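Local coordinates for inorganic pyrophosphatase (Helicobacter pylori, PDB 2BQX), which catalyses the magnesium-dependent hydrolysis of inorganic pyrophosphate to two phosphate ions and works as a homohexamer, at the interface of chains A and B. Numbering follows the deposited sequence. Chains: chain A/B, Inorganic pyrophosphatase.

The interface of chains A and B. Residues chain A 29, 38-40, 43; chain B 78, 82-84, 112.
A:Met39 and B:Val83 form a parallel beta bridge, a short pairing between strands of two subunits that helps hold neighbouring copies together in the homohexamer. Backbone bonds flank the bridge: B:Val83 N donates to A:Leu38 O at 2.9 Å, and A:Val40 N donates to B:Val83 O at 2.8 Å, nearly straight at the hydrogen. A water links the carbonyl oxygens A:Val40 O and B:Val83 O.

A:Val40 is the central apolar residue, losing 72 Å² to chain B. Both its methyls lie over one face of the B:Phe78 ring, by the CD1-CE1 rim; the flat phenyl offers them a broad apolar surface. CG1, anti to the backbone N (chi1 176°), is 3.7 Å from B:Phe78 CE1 and also meets B:Ile112 CG2. CG2 turns towards B:Ser82 OG and lies 3.8 Å from B:Val84 CB. Compact, beta-branched valine suits a strand among larger side chains.

Bends at chi2 (-68°) and chi3 (-64°) lay flexible A:Met39 alongside B:Val83, pointing the same way, SD 3.7 Å from B:Val83 CB. Small B:Ser82 suits the approach of the A:Tyr29 ring, whose CE1 is 3.7 Å from B:Ser82 CB; the long tyrosine carries its hydroxyl OH to 3.6 Å from B:Phe78 CA. B:Ile112 serves twice, its carbonyl O accepting from A:Val43 N at 2.9 Å.

Chain A contributes strand 38-43 and A:Tyr29 from strand 27-31; chain B offers the start of strand 83-96, preceding loop residues B:Phe78 and B:Ser82, and loop residue B:Ile112.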
ATOM      1  N   TYR A  29       7.076   8.040  15.667  1.00 19.79           N
ATOM      2  CA  TYR A  29       6.155   8.869  16.439  1.00 21.05           C
ATOM      3  C   TYR A  29       6.599   8.760  17.891  1.00 24.07           C
ATOM      4  O   TYR A  29       7.398   7.886  18.243  1.00 22.24           O
ATOM      5  CB  TYR A  29       4.707   8.362  16.325  1.00 21.75           C
ATOM      6  CG  TYR A  29       4.097   8.525  14.955  1.00 21.36           C
ATOM      7  CD1 TYR A  29       3.482   9.722  14.579  1.00 21.14           C
ATOM      8  CD2 TYR A  29       4.173   7.498  14.017  1.00 21.66           C
ATOM      9  CE1 TYR A  29       2.959   9.891  13.301  1.00 20.86           C
ATOM     10  CE2 TYR A  29       3.656   7.658  12.735  1.00 20.52           C
ATOM     11  CZ  TYR A  29       3.052   8.857  12.383  1.00 20.18           C
ATOM     12  OH  TYR A  29       2.566   9.042  11.106  1.00 18.68           O
ATOM     13  N   LEU A  38      -0.005  11.829  19.997  1.00 28.47           N
ATOM     14  CA  LEU A  38       0.973  11.063  19.240  1.00 25.91           C
ATOM     15  C   LEU A  38       1.743  12.089  18.413  1.00 24.75           C
ATOM     16  O   LEU A  38       1.232  12.600  17.418  1.00 24.11           O
ATOM     17  CB  LEU A  38       0.250  10.071  18.327  1.00 25.51           C
ATOM     18  CG  LEU A  38       1.094   8.995  17.648  1.00 25.21           C
ATOM     19  CD1 LEU A  38       1.745   8.111  18.708  1.00 25.49           C
ATOM     20  CD2 LEU A  38       0.204   8.157  16.732  1.00 24.16           C
ATOM     21  N   MET A  39       2.967  12.395  18.832  1.00 23.33           N
ATOM     22  CA  MET A  39       3.784  13.390  18.145  1.00 24.08           C
ATOM     23  C   MET A  39       4.664  12.811  17.047  1.00 23.52           C
ATOM     24  O   MET A  39       5.246  11.738  17.206  1.00 24.09           O
ATOM     25  CB  MET A  39       4.696  14.107  19.147  1.00 23.83           C
ATOM     26  CG  MET A  39       4.024  14.581  20.417  1.00 27.71           C
ATOM     27  SD  MET A  39       2.867  15.917  20.145  1.00 32.56           S
ATOM     28  CE  MET A  39       3.966  17.186  19.566  1.00 31.29           C
ATOM     29  N   VAL A  40       4.754  13.528  15.931  1.00 22.76           N
ATOM     30  CA  VAL A  40       5.621  13.108  14.841  1.00 23.02           C
ATOM     31  C   VAL A  40       6.992  13.515  15.355  1.00 24.60           C
ATOM     32  O   VAL A  40       7.247  14.699  15.576  1.00 24.52           O
ATOM     33  CB  VAL A  40       5.323  13.875  13.547  1.00 22.89           C
ATOM     34  CG1 VAL A  40       6.328  13.477  12.473  1.00 22.26           C
ATOM     35  CG2 VAL A  40       3.901  13.580  13.084  1.00 21.87           C
ATOM     36  N   VAL A  43      11.563  11.583  10.777  1.00 21.83           N
ATOM     37  CA  VAL A  43      11.402  10.858   9.530  1.00 21.42           C
ATOM     38  C   VAL A  43      12.832  10.447   9.230  1.00 21.83           C
ATOM     39  O   VAL A  43      13.720  11.298   9.133  1.00 21.18           O
ATOM     40  CB  VAL A  43      10.868  11.741   8.385  1.00 20.70           C
ATOM     41  CG1 VAL A  43      10.769  10.912   7.112  1.00 20.31           C
ATOM     42  CG2 VAL A  43       9.489  12.296   8.739  1.00 21.08           C
TER
ATOM     43  N   PHE B  78       1.665  11.649   7.223  1.00 17.64           N
ATOM     44  CA  PHE B  78       1.562  11.536   8.671  1.00 18.48           C
ATOM     45  C   PHE B  78       0.175  11.003   9.029  1.00 17.85           C
ATOM     46  O   PHE B  78      -0.820  11.354   8.390  1.00 17.27           O
ATOM     47  CB  PHE B  78       1.776  12.907   9.338  1.00 18.11           C
ATOM     48  CG  PHE B  78       3.116  13.527   9.035  1.00 21.79           C
ATOM     49  CD1 PHE B  78       4.289  12.798   9.220  1.00 22.30           C
ATOM     50  CD2 PHE B  78       3.203  14.821   8.536  1.00 20.96           C
ATOM     51  CE1 PHE B  78       5.532  13.349   8.910  1.00 21.54           C
ATOM     52  CE2 PHE B  78       4.442  15.384   8.221  1.00 22.98           C
ATOM     53  CZ  PHE B  78       5.605  14.642   8.406  1.00 20.71           C
ATOM     54  N   SER B  82      -2.190  12.545  14.562  1.00 20.84           N
ATOM     55  CA  SER B  82      -0.882  12.858  15.135  1.00 20.03           C
ATOM     56  C   SER B  82      -0.661  14.370  15.112  1.00 20.91           C
ATOM     57  O   SER B  82      -1.438  15.112  14.509  1.00 19.59           O
ATOM     58  CB  SER B  82       0.244  12.144  14.368  1.00 18.07           C
ATOM     59  OG  SER B  82       0.290  12.543  13.005  1.00 17.99           O
ATOM     60  N   VAL B  83       0.398  14.814  15.776  1.00 20.82           N
ATOM     61  CA  VAL B  83       0.724  16.229  15.855  1.00 21.99           C
ATOM     62  C   VAL B  83       2.151  16.438  15.391  1.00 22.11           C
ATOM     63  O   VAL B  83       3.065  15.763  15.862  1.00 23.53           O
ATOM     64  CB  VAL B  83       0.611  16.737  17.307  1.00 22.96           C
ATOM     65  CG1 VAL B  83       0.916  18.220  17.370  1.00 25.15           C
ATOM     66  CG2 VAL B  83      -0.777  16.444  17.852  1.00 22.27           C
ATOM     67  N   VAL B  84       2.348  17.370  14.466  1.00 23.18           N
ATOM     68  CA  VAL B  84       3.685  17.644  13.957  1.00 23.40           C
ATOM     69  C   VAL B  84       4.063  19.107  14.158  1.00 24.55           C
ATOM     70  O   VAL B  84       3.240  19.999  13.964  1.00 24.37           O
ATOM     71  CB  VAL B  84       3.789  17.307  12.449  1.00 24.31           C
ATOM     72  CG1 VAL B  84       2.812  18.156  11.654  1.00 23.75           C
ATOM     73  CG2 VAL B  84       5.217  17.533  11.958  1.00 24.91           C
ATOM     74  N   ILE B 112      12.597  17.337  12.701  1.00 28.65           N
ATOM     75  CA  ILE B 112      11.752  16.186  12.380  1.00 27.10           C
ATOM     76  C   ILE B 112      12.127  15.569  11.030  1.00 26.32           C
ATOM     77  O   ILE B 112      12.312  14.356  10.922  1.00 26.76           O
ATOM     78  CB  ILE B 112      10.255  16.592  12.356  1.00 25.79           C
ATOM     79  CG1 ILE B 112       9.806  16.972  13.766  1.00 25.39           C
ATOM     80  CG2 ILE B 112       9.407  15.449  11.804  1.00 25.64           C
ATOM     81  CD1 ILE B 112       8.382  17.488  13.845  1.00 23.98           C
TER
HETATM   82  O   HOH W   1       5.941  16.913  16.212  1.00 20.84           O